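Local atomic coordinates of GH26A (Muricauda sp. MAR_2010_75, PDB entry 6Q75), a protein that probably hydrolyses beta-mannosidic or related beta-linkages in polysaccharides as a family 26 glycoside hydrolase. Residues A[49-54]-A[298-303]; A[172-177]-A[196-201]; A[214-219]-A[243-248]. All blocks are in the same frame, centred on the assembly; numbering follows the deposited sequence.

Interaction 1: A[49-54]-A[298-303]; sequences GQHSYN and VWSNWI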
loop_
_atom_site.group_PDB
_atom_site.type_symbol
_atom_site.label_atom_id
_atom_site.label_comp_id
_atom_site.label_asym_id
_atom_site.label_seq_id
_atom_site.Cartn_x
_atom_site.Cartn_y
_atom_site.Cartn_z
ATOM N N GLY A 49 -7.017 8.474 -5.532
ATOM C CA GLY A 49 -6.692 8.185 -4.151
ATOM C C GLY A 49 -5.728 9.205 -3.581
ATOM O O GLY A 49 -5.014 9.903 -4.311
ATOM N N GLN A 50 -5.705 9.267 -2.250
ATOM C CA GLN A 50 -4.903 10.269 -1.549
ATOM C C GLN A 50 -4.485 9.720 -0.190
ATOM O O GLN A 50 -5.329 9.214 0.551
ATOM C CB GLN A 50 -5.696 11.566 -1.379
ATOM C CG GLN A 50 -4.947 12.633 -0.571
ATOM C CD GLN A 50 -3.787 13.257 -1.342
ATOM O OE1 GLN A 50 -3.930 13.652 -2.494
ATOM N NE2 GLN A 50 -2.621 13.363 -0.684
ATOM N N HIS A 51 -3.207 9.882 0.138
ATOM C CA HIS A 51 -2.608 9.461 1.399
ATOM C C HIS A 51 -2.454 10.657 2.327
ATOM O O HIS A 51 -2.231 11.782 1.870
ATOM C CB HIS A 51 -1.248 8.831 1.120
ATOM C CG HIS A 51 -0.485 8.441 2.345
ATOM N ND1 HIS A 51 -0.646 7.210 2.931
ATOM C CD2 HIS A 51 0.481 9.075 3.060
ATOM C CE1 HIS A 51 0.174 7.097 3.965
ATOM N NE2 HIS A 51 0.861 8.217 4.078
ATOM N N SER A 52 -2.611 10.414 3.634
ATOM C CA SER A 52 -2.348 11.416 4.666
ATOM C C SER A 52 -1.516 10.782 5.772
ATOM O O SER A 52 -1.637 9.585 6.041
ATOM C CB SER A 52 -3.663 11.988 5.265
ATOM O OG SER A 52 -4.519 12.547 4.274
ATOM N N TYR A 53 -0.662 11.577 6.415
ATOM C CA TYR A 53 0.048 11.076 7.585
ATOM C C TYR A 53 -0.928 10.778 8.715
ATOM O O TYR A 53 -1.950 11.459 8.878
ATOM C CB TYR A 53 1.074 12.099 8.064
ATOM C CG TYR A 53 2.009 12.574 6.978
ATOM C CD1 TYR A 53 2.947 11.708 6.419
ATOM C CD2 TYR A 53 1.981 13.898 6.532
ATOM C CE1 TYR A 53 3.823 12.153 5.429
ATOM C CE2 TYR A 53 2.859 14.346 5.574
ATOM C CZ TYR A 53 3.774 13.467 5.018
ATOM O OH TYR A 53 4.642 13.894 4.026
ATOM N N ASN A 54 -0.600 9.759 9.525
ATOM C CA ASN A 54 -1.586 9.329 10.510
ATOM C C ASN A 54 -1.784 10.330 11.647
ATOM O O ASN A 54 -2.753 10.183 12.397
ATOM C CB ASN A 54 -1.246 7.944 11.085
ATOM C CG ASN A 54 0.008 7.936 11.988
ATOM O OD1 ASN A 54 0.186 8.762 12.895
ATOM N ND2 ASN A 54 0.862 6.963 11.748
ATOM N N VAL A 298 -1.911 9.762 -4.304
ATOM C CA VAL A 298 -0.955 10.854 -4.160
ATOM C C VAL A 298 -0.431 10.918 -2.734
ATOM O O VAL A 298 -1.173 10.701 -1.761
ATOM C CB VAL A 298 -1.601 12.181 -4.582
ATOM C CG1 VAL A 298 -0.631 13.329 -4.378
ATOM C CG2 VAL A 298 -1.995 12.096 -6.019
ATOM N N TRP A 299 0.864 11.187 -2.600
ATOM C CA TRP A 299 1.521 11.171 -1.294
ATOM C C TRP A 299 1.317 12.508 -0.594
ATOM O O TRP A 299 1.994 13.480 -0.906
ATOM C CB TRP A 299 3.007 10.883 -1.450
ATOM C CG TRP A 299 3.652 10.666 -0.098
ATOM C CD1 TRP A 299 4.378 11.566 0.621
ATOM C CD2 TRP A 299 3.544 9.489 0.717
ATOM N NE1 TRP A 299 4.781 11.002 1.815
ATOM C CE2 TRP A 299 4.272 9.730 1.899
ATOM C CE3 TRP A 299 2.932 8.240 0.542
ATOM C CZ2 TRP A 299 4.388 8.769 2.922
ATOM C CZ3 TRP A 299 3.051 7.296 1.548
ATOM C CH2 TRP A 299 3.772 7.568 2.725
ATOM N N SER A 300 0.415 12.551 0.385
ATOM C CA SER A 300 0.240 13.749 1.213
ATOM C C SER A 300 0.324 15.070 0.463
ATOM O O SER A 300 -0.483 15.310 -0.436
ATOM C CB SER A 300 1.243 13.721 2.355
ATOM O OG SER A 300 0.940 12.562 3.162
ATOM N N ASN A 301 1.252 15.961 0.841
ATOM C CA ASN A 301 1.181 17.298 0.246
ATOM C C ASN A 301 1.779 17.360 -1.146
ATOM O O ASN A 301 1.843 18.459 -1.716
ATOM C CB ASN A 301 1.852 18.369 1.131
ATOM C CG ASN A 301 1.341 19.794 0.813
ATOM O OD1 ASN A 301 0.145 19.996 0.608
ATOM N ND2 ASN A 301 2.253 20.772 0.759
ATOM N N TRP A 302 2.195 16.233 -1.733
ATOM C CA TRP A 302 2.539 16.261 -3.153
ATOM C C TRP A 302 1.325 16.632 -3.995
ATOM O O TRP A 302 1.482 17.074 -5.141
ATOM C CB TRP A 302 3.126 14.919 -3.587
ATOM C CG TRP A 302 4.619 14.763 -3.392
ATOM C CD1 TRP A 302 5.550 14.564 -4.369
ATOM C CD2 TRP A 302 5.353 14.789 -2.148
ATOM N NE1 TRP A 302 6.809 14.467 -3.826
ATOM C CE2 TRP A 302 6.717 14.600 -2.462
ATOM C CE3 TRP A 302 4.989 14.966 -0.811
ATOM C CZ2 TRP A 302 7.715 14.572 -1.484
ATOM C CZ3 TRP A 302 5.975 14.935 0.159
ATOM C CH2 TRP A 302 7.325 14.744 -0.184
ATOM N N ILE A 303 0.119 16.524 -3.430
ATOM C CA ILE A 303 -1.079 16.967 -4.130
ATOM C C ILE A 303 -0.977 18.452 -4.474
ATOM O O ILE A 303 -1.581 18.909 -5.442
ATOM C CB ILE A 303 -2.343 16.644 -3.300
ATOM C CG1 ILE A 303 -3.621 16.818 -4.136
ATOM C CG2 ILE A 303 -2.415 17.515 -2.051
ATOM C CD1 ILE A 303 -3.712 15.880 -5.375
HETATM O O HOH W 1 3.687 16.120 2.587
HETATM O O HOH W 2 6.765 12.533 3.477
#

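Interaction 2: A[172-177]-A[196-201]; sequences WRPYHE and KLWKQL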
loop_
_atom_site.group_PDB
_atom_site.type_symbol
_atom_site.label_atom_id
_atom_site.label_comp_id
_atom_site.label_asym_id
_atom_site.label_seq_id
_atom_site.Cartn_x
_atom_site.Cartn_y
_atom_site.Cartn_z
ATOM N N TRP A 172 -4.204 -3.702 1.843
ATOM C CA TRP A 172 -3.112 -3.781 2.808
ATOM C C TRP A 172 -1.780 -3.860 2.064
ATOM O O TRP A 172 -1.592 -4.762 1.245
ATOM C CB TRP A 172 -3.351 -5.021 3.683
ATOM C CG TRP A 172 -2.278 -5.433 4.605
ATOM C CD1 TRP A 172 -1.669 -6.659 4.654
ATOM C CD2 TRP A 172 -1.704 -4.655 5.663
ATOM N NE1 TRP A 172 -0.727 -6.684 5.663
ATOM C CE2 TRP A 172 -0.740 -5.475 6.308
ATOM C CE3 TRP A 172 -1.907 -3.345 6.128
ATOM C CZ2 TRP A 172 0.028 -5.033 7.385
ATOM C CZ3 TRP A 172 -1.125 -2.892 7.190
ATOM C CH2 TRP A 172 -0.184 -3.756 7.827
ATOM N N ARG A 173 -0.869 -2.881 2.297
ATOM C CA ARG A 173 0.378 -2.768 1.535
ATOM C C ARG A 173 1.571 -2.773 2.494
ATOM O O ARG A 173 2.154 -1.728 2.796
ATOM C CB ARG A 173 0.379 -1.518 0.629
ATOM C CG ARG A 173 -1.020 -1.065 0.161
ATOM C CD ARG A 173 -0.900 -0.037 -0.976
ATOM N NE ARG A 173 0.124 0.979 -0.682
ATOM C CZ ARG A 173 -0.069 2.008 0.143
ATOM N NH1 ARG A 173 0.920 2.867 0.362
ATOM N NH2 ARG A 173 -1.238 2.168 0.772
ATOM N N PRO A 174 1.921 -3.938 3.050
ATOM C CA PRO A 174 3.064 -4.016 3.966
ATOM C C PRO A 174 4.420 -4.096 3.260
ATOM O O PRO A 174 4.552 -4.616 2.149
ATOM C CB PRO A 174 2.775 -5.315 4.739
ATOM C CG PRO A 174 2.146 -6.221 3.644
ATOM C CD PRO A 174 1.323 -5.240 2.746
ATOM N N TYR A 175 5.450 -3.618 3.959
ATOM C CA TYR A 175 6.850 -3.773 3.543
ATOM C C TYR A 175 7.037 -3.310 2.094
ATOM O O TYR A 175 7.595 -4.016 1.250
ATOM C CB TYR A 175 7.326 -5.202 3.711
ATOM C CG TYR A 175 7.301 -5.689 5.150
ATOM C CD1 TYR A 175 7.947 -4.975 6.172
ATOM C CD2 TYR A 175 6.647 -6.864 5.489
ATOM C CE1 TYR A 175 7.928 -5.427 7.503
ATOM C CE2 TYR A 175 6.641 -7.332 6.822
ATOM C CZ TYR A 175 7.272 -6.600 7.810
ATOM O OH TYR A 175 7.251 -7.055 9.123
ATOM N N HIS A 176 6.528 -2.122 1.823
ATOM C CA HIS A 176 6.481 -1.564 0.481
ATOM C C HIS A 176 7.876 -1.134 0.008
ATOM O O HIS A 176 8.820 -0.991 0.792
ATOM C CB HIS A 176 5.534 -0.363 0.456
ATOM C CG HIS A 176 5.975 0.719 1.388
ATOM N ND1 HIS A 176 6.027 0.542 2.751
ATOM C CD2 HIS A 176 6.465 1.956 1.150
ATOM C CE1 HIS A 176 6.493 1.640 3.321
ATOM N NE2 HIS A 176 6.757 2.520 2.367
ATOM N N GLU A 177 8.004 -0.940 -1.308
ATOM C CA GLU A 177 9.282 -0.521 -1.923
ATOM C C GLU A 177 10.416 -1.494 -1.564
ATOM O O GLU A 177 11.581 -1.117 -1.405
ATOM C CB GLU A 177 9.624 0.927 -1.538
ATOM C CG GLU A 177 8.595 1.917 -2.150
ATOM C CD GLU A 177 8.841 3.402 -1.825
ATOM O OE1 GLU A 177 9.857 3.757 -1.170
ATOM O OE2 GLU A 177 8.017 4.234 -2.271
ATOM N N LYS A 196 10.410 -14.601 2.118
ATOM C CA LYS A 196 10.168 -15.342 3.352
ATOM C C LYS A 196 9.574 -14.440 4.431
ATOM O O LYS A 196 8.742 -14.899 5.229
ATOM C CB LYS A 196 11.468 -15.997 3.830
ATOM C CG LYS A 196 11.268 -16.938 5.028
ATOM C CD LYS A 196 12.576 -17.510 5.545
ATOM C CE LYS A 196 12.328 -18.839 6.282
ATOM N NZ LYS A 196 13.571 -19.642 6.528
ATOM N N LEU A 197 9.980 -13.164 4.467
ATOM C CA LEU A 197 9.320 -12.203 5.344
ATOM C C LEU A 197 7.853 -12.027 4.957
ATOM O O LEU A 197 6.972 -12.007 5.822
ATOM C CB LEU A 197 10.050 -10.852 5.310
ATOM C CG LEU A 197 9.348 -9.691 6.035
ATOM C CD1 LEU A 197 9.171 -10.063 7.523
ATOM C CD2 LEU A 197 10.134 -8.350 5.905
ATOM N N TRP A 198 7.573 -11.874 3.660
ATOM C CA TRP A 198 6.194 -11.707 3.215
ATOM C C TRP A 198 5.330 -12.877 3.667
ATOM O O TRP A 198 4.233 -12.691 4.218
ATOM C CB TRP A 198 6.165 -11.581 1.696
ATOM C CG TRP A 198 4.802 -11.315 1.131
ATOM C CD1 TRP A 198 3.843 -12.232 0.796
ATOM C CD2 TRP A 198 4.252 -10.032 0.835
ATOM N NE1 TRP A 198 2.727 -11.586 0.298
ATOM C CE2 TRP A 198 2.957 -10.236 0.315
ATOM C CE3 TRP A 198 4.731 -8.723 0.965
ATOM C CZ2 TRP A 198 2.139 -9.181 -0.083
ATOM C CZ3 TRP A 198 3.908 -7.677 0.576
ATOM C CH2 TRP A 198 2.627 -7.915 0.073
ATOM N N LYS A 199 5.818 -14.101 3.455
ATOM C CA LYS A 199 5.022 -15.274 3.806
ATOM C C LYS A 199 4.851 -15.411 5.312
ATOM O O LYS A 199 3.800 -15.873 5.777
ATOM C CB LYS A 199 5.667 -16.529 3.229
ATOM C CG LYS A 199 5.731 -16.553 1.701
ATOM C CD LYS A 199 6.611 -17.704 1.275
ATOM C CE LYS A 199 7.221 -17.525 -0.099
ATOM N NZ LYS A 199 8.199 -18.645 -0.302
ATOM N N GLN A 200 5.864 -15.014 6.085
ATOM C CA GLN A 200 5.754 -15.070 7.543
ATOM C C GLN A 200 4.716 -14.074 8.052
ATOM O O GLN A 200 3.935 -14.379 8.967
ATOM C CB GLN A 200 7.119 -14.808 8.189
ATOM C CG GLN A 200 7.171 -15.085 9.687
ATOM C CD GLN A 200 8.593 -14.967 10.229
ATOM O OE1 GLN A 200 8.952 -13.979 10.883
ATOM N NE2 GLN A 200 9.411 -15.947 9.921
ATOM N N LEU A 201 4.701 -12.868 7.485
ATOM C CA LEU A 201 3.669 -11.910 7.855
ATOM C C LEU A 201 2.299 -12.424 7.433
ATOM O O LEU A 201 1.317 -12.291 8.173
ATOM C CB LEU A 201 3.952 -10.549 7.206
ATOM C CG LEU A 201 2.923 -9.460 7.568
ATOM C CD1 LEU A 201 3.112 -9.043 9.011
ATOM C CD2 LEU A 201 3.073 -8.221 6.676
#

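Interaction 3: A[214-219]-A[243-248]; sequences LIWVWN and YVDILA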
loop_
_atom_site.group_PDB
_atom_site.type_symbol
_atom_site.label_atom_id
_atom_site.label_comp_id
_atom_site.label_asym_id
_atom_site.label_seq_id
_atom_site.Cartn_x
_atom_site.Cartn_y
_atom_site.Cartn_z
ATOM N N LEU A 214 -8.367 -8.601 4.563
ATOM C CA LEU A 214 -7.240 -7.960 3.893
ATOM C C LEU A 214 -7.164 -8.361 2.424
ATOM O O LEU A 214 -7.397 -9.520 2.068
ATOM C CB LEU A 214 -5.924 -8.313 4.581
ATOM C CG LEU A 214 -5.924 -8.171 6.110
ATOM C CD1 LEU A 214 -4.591 -8.602 6.702
ATOM C CD2 LEU A 214 -6.215 -6.726 6.484
ATOM N N ILE A 215 -6.937 -7.366 1.565
ATOM C CA ILE A 215 -6.523 -7.572 0.185
ATOM C C ILE A 215 -5.025 -7.322 0.148
ATOM O O ILE A 215 -4.568 -6.229 0.510
ATOM C CB ILE A 215 -7.275 -6.624 -0.769
ATOM C CG1 ILE A 215 -8.745 -7.063 -0.882
ATOM C CG2 ILE A 215 -6.632 -6.606 -2.157
ATOM C CD1 ILE A 215 -9.641 -5.988 -1.458
ATOM N N TRP A 216 -4.247 -8.311 -0.284
ATOM C CA TRP A 216 -2.800 -8.225 -0.123
ATOM C C TRP A 216 -2.184 -7.514 -1.314
ATOM O O TRP A 216 -2.152 -8.054 -2.426
ATOM C CB TRP A 216 -2.178 -9.603 0.077
ATOM C CG TRP A 216 -2.465 -10.096 1.477
ATOM C CD1 TRP A 216 -3.652 -10.570 1.962
ATOM C CD2 TRP A 216 -1.566 -10.043 2.596
ATOM N NE1 TRP A 216 -3.528 -10.868 3.304
ATOM C CE2 TRP A 216 -2.259 -10.548 3.712
ATOM C CE3 TRP A 216 -0.234 -9.658 2.750
ATOM C CZ2 TRP A 216 -1.669 -10.647 4.969
ATOM C CZ3 TRP A 216 0.351 -9.762 3.995
ATOM C CH2 TRP A 216 -0.367 -10.276 5.090
ATOM N N VAL A 217 -1.655 -6.317 -1.069
ATOM C CA VAL A 217 -1.097 -5.493 -2.138
ATOM C C VAL A 217 0.411 -5.553 -1.995
ATOM O O VAL A 217 0.970 -5.041 -1.014
ATOM C CB VAL A 217 -1.587 -4.045 -2.088
ATOM C CG1 VAL A 217 -1.003 -3.255 -3.314
ATOM C CG2 VAL A 217 -3.125 -3.989 -2.080
ATOM N N TRP A 218 1.066 -6.159 -2.987
ATOM C CA TRP A 218 2.519 -6.218 -3.063
ATOM C C TRP A 218 2.963 -4.965 -3.803
ATOM O O TRP A 218 2.705 -4.842 -4.995
ATOM C CB TRP A 218 2.936 -7.494 -3.795
ATOM C CG TRP A 218 4.426 -7.714 -3.980
ATOM C CD1 TRP A 218 5.291 -8.365 -3.122
ATOM C CD2 TRP A 218 5.195 -7.355 -5.124
ATOM N NE1 TRP A 218 6.554 -8.413 -3.669
ATOM C CE2 TRP A 218 6.523 -7.793 -4.895
ATOM C CE3 TRP A 218 4.896 -6.689 -6.326
ATOM C CZ2 TRP A 218 7.544 -7.585 -5.815
ATOM C CZ3 TRP A 218 5.925 -6.484 -7.239
ATOM C CH2 TRP A 218 7.221 -6.933 -6.984
ATOM N N ASN A 219 3.595 -4.022 -3.083
ATOM C CA ASN A 219 3.797 -2.646 -3.561
ATOM C C ASN A 219 5.305 -2.404 -3.664
ATOM O O ASN A 219 5.966 -2.161 -2.650
ATOM C CB ASN A 219 3.138 -1.654 -2.589
ATOM C CG ASN A 219 2.974 -0.231 -3.161
ATOM O OD1 ASN A 219 2.111 0.516 -2.699
ATOM N ND2 ASN A 219 3.798 0.147 -4.151
ATOM N N TYR A 243 0.212 -15.587 -2.601
ATOM C CA TYR A 243 0.313 -14.680 -1.466
ATOM C C TYR A 243 0.010 -13.233 -1.815
ATOM O O TYR A 243 0.204 -12.358 -0.959
ATOM C CB TYR A 243 1.724 -14.731 -0.867
ATOM C CG TYR A 243 2.051 -16.102 -0.327
ATOM C CD1 TYR A 243 1.482 -16.543 0.847
ATOM C CD2 TYR A 243 2.934 -16.940 -0.989
ATOM C CE1 TYR A 243 1.765 -17.804 1.349
ATOM C CE2 TYR A 243 3.226 -18.199 -0.487
ATOM C CZ TYR A 243 2.639 -18.623 0.677
ATOM O OH TYR A 243 2.915 -19.879 1.184
ATOM N N VAL A 244 -0.431 -12.945 -3.037
ATOM C CA VAL A 244 -0.588 -11.558 -3.487
ATOM C C VAL A 244 -1.913 -11.436 -4.240
ATOM O O VAL A 244 -2.195 -12.251 -5.122
ATOM C CB VAL A 244 0.584 -11.121 -4.394
ATOM C CG1 VAL A 244 0.330 -9.707 -4.946
ATOM C CG2 VAL A 244 1.937 -11.193 -3.654
ATOM N N ASP A 245 -2.726 -10.417 -3.901
ATOM C CA ASP A 245 -3.965 -10.113 -4.623
ATOM C C ASP A 245 -3.754 -9.075 -5.721
ATOM O O ASP A 245 -4.328 -9.194 -6.808
ATOM C CB ASP A 245 -5.030 -9.569 -3.658
ATOM C CG ASP A 245 -5.614 -10.648 -2.733
ATOM O OD1 ASP A 245 -6.163 -11.670 -3.230
ATOM O OD2 ASP A 245 -5.514 -10.465 -1.497
ATOM N N ILE A 246 -2.976 -8.044 -5.434
ATOM C CA ILE A 246 -2.820 -6.896 -6.330
ATOM C C ILE A 246 -1.348 -6.524 -6.332
ATOM O O ILE A 246 -0.705 -6.546 -5.278
ATOM C CB ILE A 246 -3.693 -5.722 -5.851
ATOM C CG1 ILE A 246 -5.169 -6.121 -5.870
ATOM C CG2 ILE A 246 -3.456 -4.453 -6.735
ATOM C CD1 ILE A 246 -6.095 -4.977 -5.713
ATOM N N LEU A 247 -0.805 -6.150 -7.502
ATOM C CA LEU A 247 0.567 -5.652 -7.578
ATOM C C LEU A 247 0.563 -4.146 -7.789
ATOM O O LEU A 247 -0.302 -3.603 -8.471
ATOM C CB LEU A 247 1.384 -6.338 -8.692
ATOM C CG LEU A 247 1.681 -7.839 -8.525
ATOM C CD1 LEU A 247 0.463 -8.708 -8.759
ATOM C CD2 LEU A 247 2.866 -8.287 -9.418
ATOM N N ALA A 248 1.471 -3.458 -7.116
ATOM C CA ALA A 248 1.470 -2.013 -7.187
ATOM C C ALA A 248 2.902 -1.525 -7.254
ATOM O O ALA A 248 3.848 -2.234 -6.901
ATOM C CB ALA A 248 0.771 -1.380 -5.979
HETATM O O HOH W 3 -6.868 -11.746 0.194
#

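Interaction 1: A[49-54]-A[298-303]
Gln50 and Val298 pair in parallel where strands 46-51 and 293-299 run side by side, and the backbones are joined by Val298 N to Gly49 O at 3.1 Å and by His51 N to Val298 O at 2.9 Å. The first and last strands of a (beta/alpha)8 barrel meet here, so the pairing closes the cylinder. Past it, a type II' turn from Trp299 to Trp302 leads segment 298-303 into a short helix. Gln50 CG is anti to the main-chain nitrogen (chi1 176°) and the chain then bends at chi2 (72°), which brings the amide to the carbonyl of the following residue and across to segment 298-303. There NE2 makes a fairly straight bond to His51 O at 3.0 Å and a weak, bent one to Ser300 O at 2.9 Å. The amide OE1 faces the aliphatic atoms of Val298 and Ile303, 3.5 Å from Ile303 CB. On the opposite face of the sheet His51 lies flat against Trp299 in an offset stack with the six-membered ring, the centroids 3.9 Å apart and the planes 12° from parallel. Ser300 OG sits at the edge of the imidazole and also over the centre of the Tyr53 ring, 3.4 Å above its plane. Tyr53 OH reaches the indole through a water that accepts from Trp299 NE1, and a second water links it to Asn301 N. Stacked on one face and hydrogen-bonded at its NE1 edge, the indole of Trp299 is probably restrained from turning; nearby TRS and glycerol, probably from the crystallisation liquor, only suggest that it borders a pocket.

Interaction 2: A[172-177]-A[196-201]
Pro174 and Tyr175, which follow Arg173, face helix 194-208 with side chains of the helix reaching across to them, the nearest CA atoms, those of Tyr175 and Trp198, being 8.0 Å apart. Leu197 comes down on the Tyr175 ring: its CD2 stands 3.6 Å from the ring centroid and 6° off the normal, a CH-pi contact over the middle of the face. Leu201, whose CG is anti to its own backbone N (chi1 -179°), sends CD2 between the two residues, 3.5 Å from Pro174 CB and 3.7 Å from Tyr175 CE2. Strand 170-173, helix 194-208 and strand 214-221 form one beta-alpha-beta crossover of the (beta/alpha)8 barrel, and this packing seats the helix against the chain leading out of its strand. Tyr175 OH is held by Trp149 NE1 on helix 144-165. With an alanine in place of this tyrosine, the face under Leu197 is gone, which is likely to open a gap beside Leu201 and leave Trp149 NE1 without its phenolic partner. On the other flank Trp198, anchored through NE1 to Tyr243 O, points the edge of its indole at the proline, CZ3 lying 3.5 Å from Pro174 O and close to Pro174 CG.

Interaction 3: A[214-219]-A[243-248]
Asp245 sets its CG beside its own backbone nitrogen (chi1 -73°), a torsion that directs the carboxylate back at Trp216 in the neighbouring strand. OD2 there receives Trp216 N at 2.8 Å on its anti lone pair, and the bond is almost straight at 175°. The two segments belong to adjacent parallel strands of the (beta/alpha)8 barrel, 214-221 and 246-251; the axes of 214-219 and 246-248 lie 28° apart. Asp245 precedes the regular pairing, and its side chain appears to stand in for the backbone acceptor of a regular parallel pair. Its other oxygen, OD1, is bonded to Val24 N at the start of the modelled chain, so the carboxylate also ties in that end.

Trp216 O in turn accepts two donors, Asp245 N at 2.8 Å in the carbonyl plane and Ile246 N at 3.1 Å, tilted out of it. The pairing then settles into regular parallel alternation, with Trp218 N bonded to Ile246 O at 2.9 Å and Ala248 N to Trp218 O.

Side chains divide between the two faces of the sheet. Trp218 and Leu247 look outward, toward the helices and loops around the barrel: Val244 CG1 packs 3.6 Å from Trp218 CB, and Leu247 CD2 meets CE3 of the same indole at 4.0 Å. Phe237 O holds Trp218 NE1, while the ring of Trp198 on helix 194-208 meets the indole edge-to-face.

Val217, Ile246, Asn219 and Ala248 face the barrel interior. Val217 CG1 lies 3.7 Å from Ala248 CB, which also touches Asn219. Asn219 is gripped at both ends of its amide, with OD1 accepting from Arg173 NE and ND2 bonded to Asp250 OD1, while CG rests 3.8 Å from Ala248 CB.

All three contacts reach the same closed parallel sheet, at different points around it. Interactions 2 and 3 are neighbours, their centres about 9 Å apart, and they touch: Glu177 N lies 2.7 Å from Asn219 O, probably a hydrogen bond, and Trp198 CH2 packs 3.6 Å from Trp218 CA. Interaction 1, the barrel closure, has its centre about 20 Å from that of interaction 3 and about 22 Å from that of interaction 2, whose nearest atoms are about 5 Å away without touching. A TRS molecule, probably from the crystallisation liquor, is hydrogen-bonded by His176 NE2 and Glu177 OE1; TRS is also about 3 Å from the Trp299 side chain, consistent with a pocket bordered by interactions 1 and 2.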